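Local coordinates for UDP-N-acetylenolpyruvoylglucosamine reductase (Listeria monocytogenes, PDB 3TX1), which catalyses the NADPH-dependent reduction of UDP-N-acetylenolpyruvoylglucosamine to UDP-N-acetylmuramate with FAD as cofactor, a step of peptidoglycan biosynthesis, at residues 244-249 with 294-299. Sequence-based numbering, arbitrary orientation.
Sequences SVFKRP and NLIAYV
Val245 and Phe246 pack against Ile296 and Val299 in a buried, wholly apolar loop-to-helix contact in the C-terminal domain of this MurB-family reductase. The loop 244-249 runs between helices 217-234 and 254-260. Residues 294-299 are part of helix 289-307. Val299 points toward the loop, while Ile296, three positions earlier, meets it with its branches CG1, CG2 and CD1. No hydrogen bond crosses between the segments.

The contact lies close to the predicted active site: the side chain of Phe246 is about 6 Å from that of Glu314. Ser244, the predicted proton donor, directly precedes Val245 and takes no part in the packing. The loop is also tied by backbone hydrogen bonds between Val245 and both Gly279 and Glu314, the latter a predicted active-site residue. Ile258 of helix 254-260 touches both Phe246 and Val299, and Ile281 of strand 281-283 touches both Val245 and Ile296, so the four side chains belong to a larger apolar core.

With CG anti to its carbonyl carbon (chi1 -63°), Phe246 carries the far end of its ring to the helix. Atom CZ of Phe246 is 3.9 Å from CG2 of Ile296. Atom CE1 of Phe246 lies 3.9 Å from CG1 of Val299, and both methyls approach the ring obliquely. The CG1 methyl of Val245 sits over one face of the Phe246 ring, 3.4 Å above the plane and displaced toward the rim. That same methyl also faces the helix: Val245 CG1 is 4.1 Å from both CG1 and CD1 of Ile296.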
ATOM      1  N   SER A 244       3.569  -1.714  10.012  1.00 37.58           N
ATOM      2  CA  SER A 244       4.274  -2.631  10.815  1.00 38.89           C
ATOM      3  C   SER A 244       5.293  -3.118   9.778  1.00 35.15           C
ATOM      4  O   SER A 244       4.921  -3.573   8.714  1.00 37.91           O
ATOM      5  CB  SER A 244       3.328  -3.741  11.255  1.00 44.70           C
ATOM      6  OG  SER A 244       3.726  -4.316  12.490  1.00 59.62           O
ATOM      7  N   VAL A 245       6.572  -2.944  10.069  1.00 31.27           N
ATOM      8  CA  VAL A 245       7.655  -3.341   9.182  1.00 30.46           C
ATOM      9  C   VAL A 245       7.801  -4.868   8.960  1.00 31.14           C
ATOM     10  O   VAL A 245       8.204  -5.284   7.905  1.00 32.63           O
ATOM     11  CB  VAL A 245       9.009  -2.734   9.694  1.00 29.72           C
ATOM     12  CG1 VAL A 245      10.207  -3.387   9.023  1.00 31.43           C
ATOM     13  CG2 VAL A 245       9.080  -1.232   9.467  1.00 28.52           C
ATOM     14  N   PHE A 246       7.467  -5.700   9.940  1.00 32.15           N
ATOM     15  CA  PHE A 246       7.708  -7.147   9.824  1.00 32.74           C
ATOM     16  C   PHE A 246       6.479  -8.044   9.937  1.00 33.55           C
ATOM     17  O   PHE A 246       5.547  -7.720  10.631  1.00 35.98           O
ATOM     18  CB  PHE A 246       8.702  -7.592  10.924  1.00 31.73           C
ATOM     19  CG  PHE A 246      10.067  -6.971  10.804  1.00 29.95           C
ATOM     20  CD1 PHE A 246      10.405  -5.860  11.548  1.00 28.82           C
ATOM     21  CD2 PHE A 246      11.014  -7.496   9.927  1.00 31.23           C
ATOM     22  CE1 PHE A 246      11.658  -5.292  11.423  1.00 29.03           C
ATOM     23  CE2 PHE A 246      12.272  -6.935   9.785  1.00 29.09           C
ATOM     24  CZ  PHE A 246      12.599  -5.832  10.540  1.00 29.45           C
ATOM     25  N   LYS A 247       6.504  -9.209   9.304  1.00 34.76           N
ATOM     26  CA  LYS A 247       5.416 -10.164   9.486  1.00 37.35           C
ATOM     27  C   LYS A 247       5.518 -10.666  10.924  1.00 39.59           C
ATOM     28  O   LYS A 247       6.538 -10.498  11.577  1.00 39.32           O
ATOM     29  CB  LYS A 247       5.555 -11.340   8.513  1.00 38.74           C
ATOM     30  CG  LYS A 247       5.789 -10.905   7.079  1.00 40.29           C
ATOM     31  CD  LYS A 247       5.885 -12.069   6.100  1.00 43.66           C
ATOM     32  CE  LYS A 247       5.893 -11.557   4.660  1.00 44.36           C
ATOM     33  NZ  LYS A 247       5.630 -12.634   3.662  1.00 48.24           N
ATOM     34  N   ARG A 248       4.480 -11.292  11.440  1.00 45.89           N
ATOM     35  CA  ARG A 248       4.575 -11.766  12.812  1.00 51.39           C
ATOM     36  C   ARG A 248       5.214 -13.176  12.836  1.00 53.79           C
ATOM     37  O   ARG A 248       4.686 -14.121  12.237  1.00 53.12           O
ATOM     38  CB  ARG A 248       3.210 -11.704  13.506  1.00 55.94           C
ATOM     39  CG  ARG A 248       3.239 -11.943  15.012  1.00 64.65           C
ATOM     40  CD  ARG A 248       1.840 -12.225  15.572  1.00 73.85           C
ATOM     41  NE  ARG A 248       1.007 -11.071  15.993  1.00 77.92           N
ATOM     42  CZ  ARG A 248       0.440 -10.153  15.196  1.00 77.26           C
ATOM     43  NH1 ARG A 248       0.671 -10.137  13.885  1.00 74.68           N
ATOM     44  NH2 ARG A 248      -0.327  -9.198  15.728  1.00 73.30           N
ATOM     45  N   PRO A 249       6.329 -13.301  13.548  1.00 53.45           N
ATOM     46  CA  PRO A 249       6.995 -14.596  13.717  1.00 55.41           C
ATOM     47  C   PRO A 249       6.151 -15.536  14.573  1.00 64.69           C
ATOM     48  O   PRO A 249       5.596 -15.115  15.587  1.00 64.70           O
ATOM     49  CB  PRO A 249       8.283 -14.228  14.453  1.00 49.86           C
ATOM     50  CG  PRO A 249       7.939 -12.992  15.210  1.00 49.09           C
ATOM     51  CD  PRO A 249       6.971 -12.238  14.342  1.00 48.79           C
ATOM     52  N   ASN A 294      18.943   0.188   6.249  1.00 28.02           N
ATOM     53  CA  ASN A 294      19.984   0.001   7.212  1.00 27.08           C
ATOM     54  C   ASN A 294      19.409  -0.305   8.587  1.00 25.63           C
ATOM     55  O   ASN A 294      19.865  -1.202   9.285  1.00 26.52           O
ATOM     56  CB  ASN A 294      20.940   1.204   7.203  1.00 29.10           C
ATOM     57  CG  ASN A 294      22.036   1.100   6.109  1.00 32.46           C
ATOM     58  OD1 ASN A 294      22.513   2.107   5.584  1.00 32.48           O
ATOM     59  ND2 ASN A 294      22.434  -0.135   5.768  1.00 34.65           N
ATOM     60  N   LEU A 295      18.364   0.395   8.980  1.00 24.28           N
ATOM     61  CA  LEU A 295      17.770   0.090  10.258  1.00 23.15           C
ATOM     62  C   LEU A 295      17.051  -1.273  10.209  1.00 22.80           C
ATOM     63  O   LEU A 295      17.176  -2.089  11.139  1.00 22.77           O
ATOM     64  CB  LEU A 295      16.856   1.222  10.707  1.00 22.31           C
ATOM     65  CG  LEU A 295      16.315   1.185  12.120  1.00 20.97           C
ATOM     66  CD1 LEU A 295      17.423   0.747  13.072  1.00 21.33           C
ATOM     67  CD2 LEU A 295      15.765   2.570  12.463  1.00 21.00           C
ATOM     68  N   ILE A 296      16.361  -1.549   9.111  1.00 22.16           N
ATOM     69  CA  ILE A 296      15.709  -2.824   8.991  1.00 21.97           C
ATOM     70  C   ILE A 296      16.732  -3.940   9.148  1.00 22.60           C
ATOM     71  O   ILE A 296      16.537  -4.856   9.939  1.00 23.92           O
ATOM     72  CB  ILE A 296      14.995  -2.973   7.652  1.00 22.99           C
ATOM     73  CG1 ILE A 296      13.765  -2.052   7.591  1.00 22.53           C
ATOM     74  CG2 ILE A 296      14.571  -4.423   7.435  1.00 23.68           C
ATOM     75  CD1 ILE A 296      12.995  -2.177   6.264  1.00 23.48           C
ATOM     76  N   ALA A 297      17.841  -3.863   8.442  1.00 22.65           N
ATOM     77  CA  ALA A 297      18.817  -4.956   8.526  1.00 23.55           C
ATOM     78  C   ALA A 297      19.460  -5.083   9.920  1.00 23.53           C
ATOM     79  O   ALA A 297      19.708  -6.196  10.420  1.00 23.70           O
ATOM     80  CB  ALA A 297      19.866  -4.815   7.451  1.00 24.14           C
ATOM     81  N   TYR A 298      19.691  -3.952  10.564  1.00 22.84           N
ATOM     82  CA  TYR A 298      20.309  -4.005  11.859  1.00 24.36           C
ATOM     83  C   TYR A 298      19.364  -4.627  12.911  1.00 23.82           C
ATOM     84  O   TYR A 298      19.793  -5.376  13.800  1.00 24.46           O
ATOM     85  CB  TYR A 298      20.781  -2.616  12.226  1.00 25.26           C
ATOM     86  CG  TYR A 298      21.453  -2.487  13.546  1.00 26.60           C
ATOM     87  CD1 TYR A 298      22.847  -2.650  13.678  1.00 29.01           C
ATOM     88  CD2 TYR A 298      20.709  -2.127  14.677  1.00 26.73           C
ATOM     89  CE1 TYR A 298      23.478  -2.476  14.913  1.00 29.75           C
ATOM     90  CE2 TYR A 298      21.323  -1.970  15.916  1.00 27.84           C
ATOM     91  CZ  TYR A 298      22.683  -2.147  16.025  1.00 29.81           C
ATOM     92  OH  TYR A 298      23.210  -1.989  17.271  1.00 33.82           O
ATOM     93  N   VAL A 299      18.077  -4.344  12.777  1.00 22.35           N
ATOM     94  CA  VAL A 299      17.086  -4.921  13.652  1.00 22.22           C
ATOM     95  C   VAL A 299      17.020  -6.415  13.398  1.00 24.11           C
ATOM     96  O   VAL A 299      17.161  -7.211  14.325  1.00 26.45           O
ATOM     97  CB  VAL A 299      15.703  -4.303  13.414  1.00 20.90           C
ATOM     98  CG1 VAL A 299      14.605  -5.197  13.969  1.00 20.93           C
ATOM     99  CG2 VAL A 299      15.629  -2.892  13.983  1.00 19.52           C
TER